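Thymine dioxygenase (Neurospora crassa, PDB 5C3Q) probably catalyses oxidation of the methyl group of thymine, as a metal- and 2-oxoglutarate-dependent dioxygenase of the double-stranded beta-helix fold. Local coordinates at residues 18-23 against 51-56; 98-103 against 110-115; 225-230 against 245-250. All coordinates share one frame; numbering follows the deposited sequence.

Contact 1 (18-23 against 51-56); sequences IDFSKF and KNIPIQ. With EDO (1,2-ethanediol), chain L.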
loop_
_atom_site.group_PDB
_atom_site.type_symbol
_atom_site.label_atom_id
_atom_site.label_comp_id
_atom_site.label_asym_id
_atom_site.label_seq_id
_atom_site.Cartn_x
_atom_site.Cartn_y
_atom_site.Cartn_z
ATOM N N ILE A 18 -13.946 10.328 -1.683
ATOM C CA ILE A 18 -13.703 11.733 -1.365
ATOM C C ILE A 18 -13.002 12.417 -2.534
ATOM O O ILE A 18 -12.058 11.873 -3.111
ATOM C CB ILE A 18 -12.881 11.869 -0.061
ATOM C CG1 ILE A 18 -13.703 11.340 1.119
ATOM C CG2 ILE A 18 -12.497 13.322 0.191
ATOM C CD1 ILE A 18 -12.911 11.036 2.366
ATOM N N ASP A 19 -13.499 13.598 -2.893
ATOM C CA ASP A 19 -12.919 14.398 -3.960
ATOM C C ASP A 19 -11.781 15.223 -3.370
ATOM O O ASP A 19 -12.017 16.232 -2.711
ATOM C CB ASP A 19 -13.989 15.309 -4.575
ATOM C CG ASP A 19 -13.451 16.187 -5.685
ATOM O OD1 ASP A 19 -12.225 16.423 -5.745
ATOM O OD2 ASP A 19 -14.265 16.655 -6.505
ATOM N N PHE A 20 -10.547 14.796 -3.616
ATOM C CA PHE A 20 -9.391 15.410 -2.962
ATOM C C PHE A 20 -9.151 16.857 -3.398
ATOM O O PHE A 20 -8.606 17.652 -2.631
ATOM C CB PHE A 20 -8.131 14.570 -3.188
ATOM C CG PHE A 20 -7.019 14.885 -2.227
ATOM C CD1 PHE A 20 -7.183 14.666 -0.869
ATOM C CD2 PHE A 20 -5.812 15.394 -2.678
ATOM C CE1 PHE A 20 -6.163 14.951 0.027
ATOM C CE2 PHE A 20 -4.790 15.682 -1.788
ATOM C CZ PHE A 20 -4.964 15.458 -0.436
ATOM N N SER A 21 -9.569 17.201 -4.616
ATOM C CA SER A 21 -9.411 18.563 -5.121
ATOM C C SER A 21 -10.143 19.575 -4.230
ATOM O O SER A 21 -9.751 20.737 -4.151
ATOM C CB SER A 21 -9.901 18.671 -6.572
ATOM O OG SER A 21 -11.316 18.678 -6.651
ATOM N N LYS A 22 -11.196 19.126 -3.553
ATOM C CA LYS A 22 -11.937 19.985 -2.629
ATOM C C LYS A 22 -11.151 20.313 -1.347
ATOM O O LYS A 22 -11.374 21.363 -0.744
ATOM C CB LYS A 22 -13.307 19.374 -2.320
ATOM C CG LYS A 22 -14.193 19.317 -3.561
ATOM C CD LYS A 22 -15.581 18.758 -3.288
ATOM C CE LYS A 22 -16.496 19.007 -4.483
ATOM N NZ LYS A 22 -17.879 18.501 -4.270
ATOM N N PHE A 23 -10.233 19.437 -0.936
ATOM C CA PHE A 23 -9.306 19.775 0.154
ATOM C C PHE A 23 -8.231 20.751 -0.332
ATOM O O PHE A 23 -7.880 21.697 0.370
ATOM C CB PHE A 23 -8.635 18.533 0.754
ATOM C CG PHE A 23 -7.561 18.861 1.760
ATOM C CD1 PHE A 23 -7.895 19.351 3.015
ATOM C CD2 PHE A 23 -6.216 18.714 1.440
ATOM C CE1 PHE A 23 -6.912 19.675 3.939
ATOM C CE2 PHE A 23 -5.226 19.029 2.361
ATOM C CZ PHE A 23 -5.572 19.512 3.612
ATOM N N LYS A 51 -10.650 10.659 -5.301
ATOM C CA LYS A 51 -10.753 11.019 -6.714
ATOM C C LYS A 51 -10.216 12.437 -6.904
ATOM O O LYS A 51 -10.038 13.177 -5.932
ATOM C CB LYS A 51 -12.203 10.911 -7.213
ATOM C CG LYS A 51 -13.211 11.791 -6.484
ATOM C CD LYS A 51 -14.648 11.429 -6.837
ATOM C CE LYS A 51 -15.091 12.027 -8.161
ATOM N NZ LYS A 51 -16.463 11.566 -8.521
ATOM N N ASN A 52 -9.952 12.798 -8.157
ATOM C CA ASN A 52 -9.409 14.113 -8.512
ATOM C C ASN A 52 -8.175 14.486 -7.703
ATOM O O ASN A 52 -8.093 15.574 -7.126
ATOM C CB ASN A 52 -10.488 15.191 -8.392
ATOM C CG ASN A 52 -11.667 14.930 -9.309
ATOM O OD1 ASN A 52 -11.527 14.281 -10.341
ATOM N ND2 ASN A 52 -12.835 15.423 -8.930
ATOM N N ILE A 53 -7.224 13.560 -7.656
ATOM C CA ILE A 53 -5.926 13.812 -7.038
ATOM C C ILE A 53 -5.039 14.545 -8.049
ATOM O O ILE A 53 -5.325 14.526 -9.246
ATOM C CB ILE A 53 -5.245 12.508 -6.543
ATOM C CG1 ILE A 53 -5.165 11.453 -7.656
ATOM C CG2 ILE A 53 -6.000 11.943 -5.345
ATOM C CD1 ILE A 53 -4.118 10.386 -7.420
ATOM N N PRO A 54 -3.958 15.193 -7.580
ATOM C CA PRO A 54 -3.106 15.948 -8.507
ATOM C C PRO A 54 -2.354 15.110 -9.558
ATOM O O PRO A 54 -1.907 15.661 -10.566
ATOM C CB PRO A 54 -2.106 16.658 -7.579
ATOM C CG PRO A 54 -2.714 16.601 -6.221
ATOM C CD PRO A 54 -3.497 15.326 -6.189
ATOM N N ILE A 55 -2.210 13.806 -9.334
ATOM C CA ILE A 55 -1.556 12.929 -10.315
ATOM C C ILE A 55 -2.500 12.694 -11.494
ATOM O O ILE A 55 -3.608 12.197 -11.309
ATOM C CB ILE A 55 -1.141 11.576 -9.689
ATOM C CG1 ILE A 55 -0.083 11.803 -8.605
ATOM C CG2 ILE A 55 -0.596 10.630 -10.756
ATOM C CD1 ILE A 55 0.145 10.617 -7.691
ATOM N N GLN A 56 -2.052 13.047 -12.699
ATOM C CA GLN A 56 -2.892 12.985 -13.901
ATOM C C GLN A 56 -3.150 11.551 -14.373
ATOM O O GLN A 56 -2.242 10.720 -14.348
ATOM C CB GLN A 56 -2.249 13.774 -15.048
ATOM C CG GLN A 56 -2.192 15.276 -14.832
ATOM C CD GLN A 56 -3.564 15.930 -14.796
ATOM O OE1 GLN A 56 -3.913 16.595 -13.822
ATOM N NE2 GLN A 56 -4.351 15.742 -15.856
HETATM C C1 EDO L . -5.628 8.563 -11.845
HETATM O O1 EDO L . -5.274 8.158 -10.519
HETATM C C2 EDO L . -6.274 9.933 -11.782
HETATM O O2 EDO L . -5.482 10.787 -10.952
#

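Contact 2 (98-103 against 110-115); sequences EKVTQL and EKIRSA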
loop_
_atom_site.group_PDB
_atom_site.type_symbol
_atom_site.label_atom_id
_atom_site.label_comp_id
_atom_site.label_asym_id
_atom_site.label_seq_id
_atom_site.Cartn_x
_atom_site.Cartn_y
_atom_site.Cartn_z
ATOM N N GLU A 98 8.582 -23.174 -0.279
ATOM C CA GLU A 98 9.514 -23.706 0.711
ATOM C C GLU A 98 9.786 -25.167 0.388
ATOM O O GLU A 98 8.892 -25.885 -0.059
ATOM C CB GLU A 98 8.937 -23.606 2.121
ATOM C CG GLU A 98 8.743 -22.188 2.631
ATOM C CD GLU A 98 8.399 -22.151 4.109
ATOM O OE1 GLU A 98 7.662 -23.048 4.575
ATOM O OE2 GLU A 98 8.867 -21.227 4.808
ATOM N N LYS A 99 11.019 -25.604 0.617
ATOM C CA LYS A 99 11.408 -26.982 0.347
ATOM C C LYS A 99 11.499 -27.775 1.640
ATOM O O LYS A 99 11.816 -27.225 2.693
ATOM C CB LYS A 99 12.755 -27.025 -0.385
ATOM C CG LYS A 99 12.788 -26.234 -1.686
ATOM C CD LYS A 99 11.828 -26.804 -2.726
ATOM C CE LYS A 99 11.394 -25.754 -3.736
ATOM N NZ LYS A 99 10.162 -26.173 -4.461
ATOM N N VAL A 100 11.204 -29.069 1.553
ATOM C CA VAL A 100 11.460 -29.985 2.653
ATOM C C VAL A 100 12.944 -30.336 2.600
ATOM O O VAL A 100 13.504 -30.509 1.520
ATOM C CB VAL A 100 10.603 -31.264 2.549
ATOM C CG1 VAL A 100 10.946 -32.248 3.661
ATOM C CG2 VAL A 100 9.122 -30.914 2.592
ATOM N N THR A 101 13.569 -30.432 3.769
ATOM C CA THR A 101 14.986 -30.770 3.876
ATOM C C THR A 101 15.239 -31.594 5.137
ATOM O O THR A 101 14.343 -31.775 5.964
ATOM C CB THR A 101 15.886 -29.508 3.863
ATOM O OG1 THR A 101 17.255 -29.882 4.058
ATOM C CG2 THR A 101 15.483 -28.511 4.942
ATOM N N GLN A 102 16.460 -32.107 5.257
ATOM C CA GLN A 102 16.905 -32.817 6.465
ATOM C C GLN A 102 16.587 -32.058 7.761
ATOM O O GLN A 102 16.269 -32.673 8.779
ATOM C CB GLN A 102 18.412 -33.148 6.401
ATOM C CG GLN A 102 19.293 -32.119 5.696
ATOM C CD GLN A 102 19.488 -32.423 4.217
ATOM O OE1 GLN A 102 18.918 -31.753 3.353
ATOM N NE2 GLN A 102 20.281 -33.448 3.921
ATOM N N LEU A 103 16.663 -30.728 7.710
ATOM C CA LEU A 103 16.467 -29.886 8.896
ATOM C C LEU A 103 15.009 -29.655 9.320
ATOM O O LEU A 103 14.766 -29.264 10.462
ATOM C CB LEU A 103 17.144 -28.523 8.685
ATOM C CG LEU A 103 18.639 -28.534 8.343
ATOM C CD1 LEU A 103 19.150 -27.110 8.185
ATOM C CD2 LEU A 103 19.450 -29.273 9.396
ATOM N N GLU A 110 3.845 -31.806 6.102
ATOM C CA GLU A 110 2.535 -31.877 5.450
ATOM C C GLU A 110 2.101 -30.485 4.976
ATOM O O GLU A 110 1.592 -30.331 3.862
ATOM C CB GLU A 110 1.477 -32.451 6.403
ATOM C CG GLU A 110 1.825 -33.802 7.024
ATOM C CD GLU A 110 0.832 -34.236 8.093
ATOM O OE1 GLU A 110 1.277 -34.669 9.179
ATOM O OE2 GLU A 110 -0.392 -34.147 7.852
ATOM N N LYS A 111 2.316 -29.482 5.828
ATOM C CA LYS A 111 1.962 -28.096 5.516
ATOM C C LYS A 111 2.814 -27.505 4.390
ATOM O O LYS A 111 2.293 -26.813 3.517
ATOM C CB LYS A 111 2.097 -27.205 6.756
ATOM C CG LYS A 111 1.096 -27.491 7.867
ATOM C CD LYS A 111 0.649 -26.199 8.543
ATOM C CE LYS A 111 -0.030 -26.445 9.881
ATOM N NZ LYS A 111 0.954 -26.608 10.989
ATOM N N ILE A 112 4.121 -27.766 4.430
ATOM C CA ILE A 112 5.052 -27.249 3.421
ATOM C C ILE A 112 4.717 -27.798 2.036
ATOM O O ILE A 112 4.667 -27.046 1.067
ATOM C CB ILE A 112 6.524 -27.573 3.777
ATOM C CG1 ILE A 112 6.964 -26.757 4.997
ATOM C CG2 ILE A 112 7.452 -27.272 2.605
ATOM C CD1 ILE A 112 8.186 -27.302 5.700
ATOM N N ARG A 113 4.485 -29.106 1.955
ATOM C CA ARG A 113 4.137 -29.757 0.688
ATOM C C ARG A 113 2.826 -29.232 0.097
ATOM O O ARG A 113 2.701 -29.089 -1.120
ATOM C CB ARG A 113 4.060 -31.278 0.866
ATOM C CG ARG A 113 5.422 -31.943 0.957
ATOM C CD ARG A 113 5.322 -33.402 1.371
ATOM N NE ARG A 113 6.609 -34.089 1.231
ATOM C CZ ARG A 113 6.934 -35.242 1.817
ATOM N NH1 ARG A 113 8.138 -35.769 1.607
ATOM N NH2 ARG A 113 6.076 -35.873 2.612
ATOM N N SER A 114 1.861 -28.941 0.963
ATOM C CA SER A 114 0.545 -28.470 0.530
ATOM C C SER A 114 0.457 -26.945 0.419
ATOM O O SER A 114 -0.560 -26.418 -0.034
ATOM C CB SER A 114 -0.532 -28.984 1.489
ATOM O OG SER A 114 -0.254 -28.586 2.822
ATOM N N ALA A 115 1.514 -26.238 0.819
ATOM C CA ALA A 115 1.506 -24.770 0.813
ATOM C C ALA A 115 1.460 -24.212 -0.608
ATOM O O ALA A 115 2.115 -24.735 -1.515
ATOM C CB ALA A 115 2.720 -24.222 1.553
#

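Contact 3 (225-230 against 245-250); sequences LFQDSR and ATPIEN. With AKG (2-oxoglutaric acid), chain F.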
loop_
_atom_site.group_PDB
_atom_site.type_symbol
_atom_site.label_atom_id
_atom_site.label_comp_id
_atom_site.label_asym_id
_atom_site.label_seq_id
_atom_site.Cartn_x
_atom_site.Cartn_y
_atom_site.Cartn_z
ATOM N N LEU A 225 -2.711 3.080 -3.020
ATOM C CA LEU A 225 -2.884 1.899 -3.859
ATOM C C LEU A 225 -3.620 2.245 -5.143
ATOM O O LEU A 225 -4.797 2.613 -5.123
ATOM C CB LEU A 225 -3.637 0.794 -3.109
ATOM C CG LEU A 225 -3.776 -0.489 -3.939
ATOM C CD1 LEU A 225 -2.465 -1.258 -3.983
ATOM C CD2 LEU A 225 -4.885 -1.364 -3.396
ATOM N N PHE A 226 -2.907 2.127 -6.258
ATOM C CA PHE A 226 -3.466 2.330 -7.582
ATOM C C PHE A 226 -3.744 0.945 -8.159
ATOM O O PHE A 226 -2.817 0.146 -8.325
ATOM C CB PHE A 226 -2.471 3.085 -8.467
ATOM C CG PHE A 226 -2.009 4.397 -7.890
ATOM C CD1 PHE A 226 -0.944 4.447 -7.000
ATOM C CD2 PHE A 226 -2.623 5.584 -8.255
ATOM C CE1 PHE A 226 -0.508 5.651 -6.471
ATOM C CE2 PHE A 226 -2.198 6.798 -7.724
ATOM C CZ PHE A 226 -1.139 6.830 -6.833
ATOM N N GLN A 227 -5.012 0.642 -8.436
ATOM C CA GLN A 227 -5.375 -0.659 -9.003
ATOM C C GLN A 227 -6.025 -0.486 -10.372
ATOM O O GLN A 227 -6.661 0.538 -10.643
ATOM C CB GLN A 227 -6.289 -1.450 -8.054
ATOM C CG GLN A 227 -7.666 -0.847 -7.789
ATOM C CD GLN A 227 -8.531 -1.721 -6.886
ATOM O OE1 GLN A 227 -8.330 -2.931 -6.793
ATOM N NE2 GLN A 227 -9.509 -1.109 -6.227
ATOM N N ASP A 228 -5.832 -1.478 -11.240
ATOM C CA ASP A 228 -6.536 -1.534 -12.519
ATOM C C ASP A 228 -7.980 -1.997 -12.272
ATOM O O ASP A 228 -8.439 -1.998 -11.129
ATOM C CB ASP A 228 -5.784 -2.419 -13.542
ATOM C CG ASP A 228 -5.701 -3.892 -13.133
ATOM O OD1 ASP A 228 -6.403 -4.334 -12.194
ATOM O OD2 ASP A 228 -4.908 -4.620 -13.769
ATOM N N SER A 229 -8.688 -2.389 -13.328
ATOM C CA SER A 229 -10.117 -2.691 -13.230
ATOM C C SER A 229 -10.444 -4.174 -13.009
ATOM O O SER A 229 -11.614 -4.555 -13.066
ATOM C CB SER A 229 -10.818 -2.202 -14.503
ATOM O OG SER A 229 -10.341 -2.909 -15.637
ATOM N N ARG A 230 -9.432 -5.006 -12.756
ATOM C CA ARG A 230 -9.643 -6.460 -12.632
ATOM C C ARG A 230 -10.418 -6.868 -11.387
ATOM O O ARG A 230 -11.233 -7.787 -11.439
ATOM C CB ARG A 230 -8.308 -7.212 -12.619
ATOM C CG ARG A 230 -7.456 -7.040 -13.863
ATOM C CD ARG A 230 -8.201 -7.425 -15.125
ATOM N NE ARG A 230 -7.321 -7.397 -16.289
ATOM C CZ ARG A 230 -7.737 -7.413 -17.552
ATOM N NH1 ARG A 230 -9.036 -7.448 -17.843
ATOM N NH2 ARG A 230 -6.848 -7.384 -18.533
ATOM N N ALA A 245 -13.272 -4.568 -2.455
ATOM C CA ALA A 245 -12.982 -3.162 -2.693
ATOM C C ALA A 245 -13.050 -2.934 -4.195
ATOM O O ALA A 245 -12.038 -2.997 -4.892
ATOM C CB ALA A 245 -11.614 -2.789 -2.146
ATOM N N THR A 246 -14.263 -2.684 -4.679
ATOM C CA THR A 246 -14.536 -2.518 -6.103
ATOM C C THR A 246 -13.642 -1.440 -6.722
ATOM O O THR A 246 -13.517 -0.352 -6.163
ATOM C CB THR A 246 -16.010 -2.131 -6.315
ATOM O OG1 THR A 246 -16.840 -3.019 -5.554
ATOM C CG2 THR A 246 -16.403 -2.203 -7.792
ATOM N N PRO A 247 -13.005 -1.742 -7.870
ATOM C CA PRO A 247 -12.262 -0.696 -8.574
ATOM C C PRO A 247 -13.184 0.419 -9.078
ATOM O O PRO A 247 -14.257 0.135 -9.614
ATOM C CB PRO A 247 -11.634 -1.444 -9.757
ATOM C CG PRO A 247 -11.599 -2.873 -9.340
ATOM C CD PRO A 247 -12.815 -3.065 -8.493
ATOM N N ILE A 248 -12.776 1.670 -8.870
ATOM C CA ILE A 248 -13.469 2.830 -9.433
ATOM C C ILE A 248 -12.465 3.582 -10.304
ATOM O O ILE A 248 -11.361 3.899 -9.853
ATOM C CB ILE A 248 -14.040 3.747 -8.330
ATOM C CG1 ILE A 248 -15.122 3.000 -7.541
ATOM C CG2 ILE A 248 -14.620 5.027 -8.932
ATOM C CD1 ILE A 248 -15.684 3.760 -6.353
ATOM N N GLU A 249 -12.842 3.861 -11.549
ATOM C CA GLU A 249 -11.924 4.486 -12.507
ATOM C C GLU A 249 -11.338 5.790 -11.961
ATOM O O GLU A 249 -12.048 6.597 -11.366
ATOM C CB GLU A 249 -12.612 4.748 -13.854
ATOM C CG GLU A 249 -11.635 5.116 -14.969
ATOM C CD GLU A 249 -12.318 5.476 -16.278
ATOM O OE1 GLU A 249 -11.638 6.052 -17.158
ATOM O OE2 GLU A 249 -13.529 5.194 -16.433
ATOM N N ASN A 250 -10.034 5.958 -12.162
ATOM C CA ASN A 250 -9.286 7.135 -11.729
ATOM C C ASN A 250 -9.454 7.499 -10.252
ATOM O O ASN A 250 -9.545 8.675 -9.895
ATOM C CB ASN A 250 -9.606 8.332 -12.633
ATOM C CG ASN A 250 -9.161 8.109 -14.072
ATOM O OD1 ASN A 250 -8.162 7.432 -14.334
ATOM N ND2 ASN A 250 -9.899 8.676 -15.007
HETATM C C1 AKG F . 0.302 -4.690 -0.793
HETATM O O1 AKG F . 0.582 -4.453 0.411
HETATM O O2 AKG F . 1.193 -4.838 -1.655
HETATM C C2 AKG F . -1.107 -4.808 -1.202
HETATM O O5 AKG F . -1.989 -4.829 -0.347
HETATM C C3 AKG F . -1.455 -4.906 -2.675
HETATM C C4 AKG F . -2.966 -4.854 -2.882
HETATM C C5 AKG F . -3.328 -4.864 -4.349
HETATM O O3 AKG F . -4.424 -4.365 -4.679
HETATM O O4 AKG F . -2.549 -5.372 -5.184
HETATM O O HOH W 1 -10.336 -4.875 -6.283
HETATM O O HOH W 2 -10.131 1.856 -7.412
HETATM O O HOH W 3 -9.029 1.975 -10.131
#

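Contact 1 (18-23 against 51-56)
The carboxylate of D19 and the amide of N52 meet obliquely, their planes 69° apart, where the parallel strands 13-19 and 47-51 run out near one end of the large mixed sheet and D19 caps helix 21-25. D19 holds CG anti to its backbone N (chi1 179°), which sets the carboxylate between S21 and N52; the two oxygens have different partners. OD2 takes a weak bond from N52 ND2 at 3.1 Å. OD1 serves S21, with S21 OG donating to it at 2.6 Å from above the carboxylate plane and S21 N adding a weak capping bond. K51 forms a parallel bridge with D19: its N gives to I18 O at 2.9 Å, and its O receives F20 N at 2.9 Å, nearly along the C=O axis. K51 CG folds over D19 CA at 3.6 Å. Apolar contact comes from F20: its CB packs against I53 CG2 at 4.0 Å, P54 CD lies at the ring edge, and the side chain also touches L50 of strand 47-51 and L161 of helix 147-173. An alanine at D19 would remove both carboxylate oxygens and would probably loosen the start of the helix as well as the tie to N52. One carboxylate thus joins the helix cap to segment 51-56; the helix start, and K51 NZ 5.9 Å from D19 OD2, would probably both favour its charged form.

Contact 2 (98-103 against 110-115)
E98 sets CG anti to its own carbonyl carbon (chi1 -66°), and I112 places CG2 anti to its backbone N and CG1 beside it (chi1 -70°), so that CG2 is presented to the E98 backbone and CG1 to its carboxylate end. This is a loop-on-helix contact at the surface: the irregular chain after strand 91-93 runs past the last turns of helix 106-114, within the N-terminal family region of the dioxygenase and far from its metal centre. Because the loop is extended here, its residues alternate, with E98 and V100 directed toward the helix and K99 away from it. I112 is the side chain on which they converge. Its CG2 methyl sits close under the backbone of E98, 3.3 Å from E98 O, and also 4.0 Å from E98 CB. The E98 side chain continues extended beyond CG and crosses I112 at about a right angle, which leaves E98 OE1 3.8 Å from I112 CG1. On the other flank V100 swings CG2 anti to its carbonyl carbon; that methyl reaches I112 CG2 at 4.0 Å and R113 CG at 4.2 Å, crossing both side chains obliquely. It also lies obliquely to the guanidinium further along the arginine, whose chain runs extended from CG to NE. Van der Waals contact therefore holds the two segments together, while their polar bonds lead elsewhere, T101 O for one to T104 OG1. At the helix end, E110 O accepts twice from S114, from N at 3.2 Å and, on a lone pair in the carbonyl plane, from OG at 2.7 Å.

Contact 3 (225-230 against 245-250)
Direct polar contact between the segments rests on Q227, whose CG lies between the backbone N and the carbonyl carbon (chi1 65°) before the chain runs out extended. Its NE2 donates a weak but fairly straight bond to A245 O at 3.4 Å. The other end of the amide, OE1, accepts from R288 NH2, a 2-oxoglutarate-binding arginine, and this fixes which way round the amide lies. Three waters add to the join. Water 1 stands 2.8 Å from Q227 OE1 and 2.9 Å from A245 O, although it has more acceptors around it than protons to give. Water 2 accepts from Q227 NE2 and, at 3.0 Å, from I248 N. Water 3 donates to Q227 O at 2.8 Å and to I248 O, linking backbone to backbone. These bonds join the end of strand 222-227 to the loop that passes from strand 242-244 of the smaller sheet of the double-stranded beta-helix to strand 251-256 of the larger one. Van der Waals contact is carried by P247, which crosses Q227 at about a right angle. The proline CB sits 3.5 Å from D228 O and also touches S229 CA, covering the turn where the chain leaves the strand. Within that turn D228 OD1 accepts from R230 N at 3.2 Å, 60° out of the carboxylate plane, an Asx turn; D228 OD2 takes Y289 N. Ligand contact comes from L225, which has CG anti to its backbone N and brings CD2 to 3.3 Å from O3 of the bound 2-oxoglutarate.

Contacts 1 and 3 are neighbours, their centres 15 Å apart. Both reach the large mixed sheet, and they touch through F226: I53 CD1 lies 4.1 Å from F226 CE2, and I55 CD1 lies 4.1 Å from F226 CZ, so the loop after strand 47-51 packs on strand 222-227. Contact 3 alone lines the cosubstrate pocket, through L225, with the Q227 side chain about 4 Å from that of S290, another cosubstrate-binding residue, and about 11 Å from the bound nickel. Contact 2 stands apart on the opposite side of the chain's centre from contact 1, 48 Å from it between centres, and its nearest atoms are about 23 Å from contact 3.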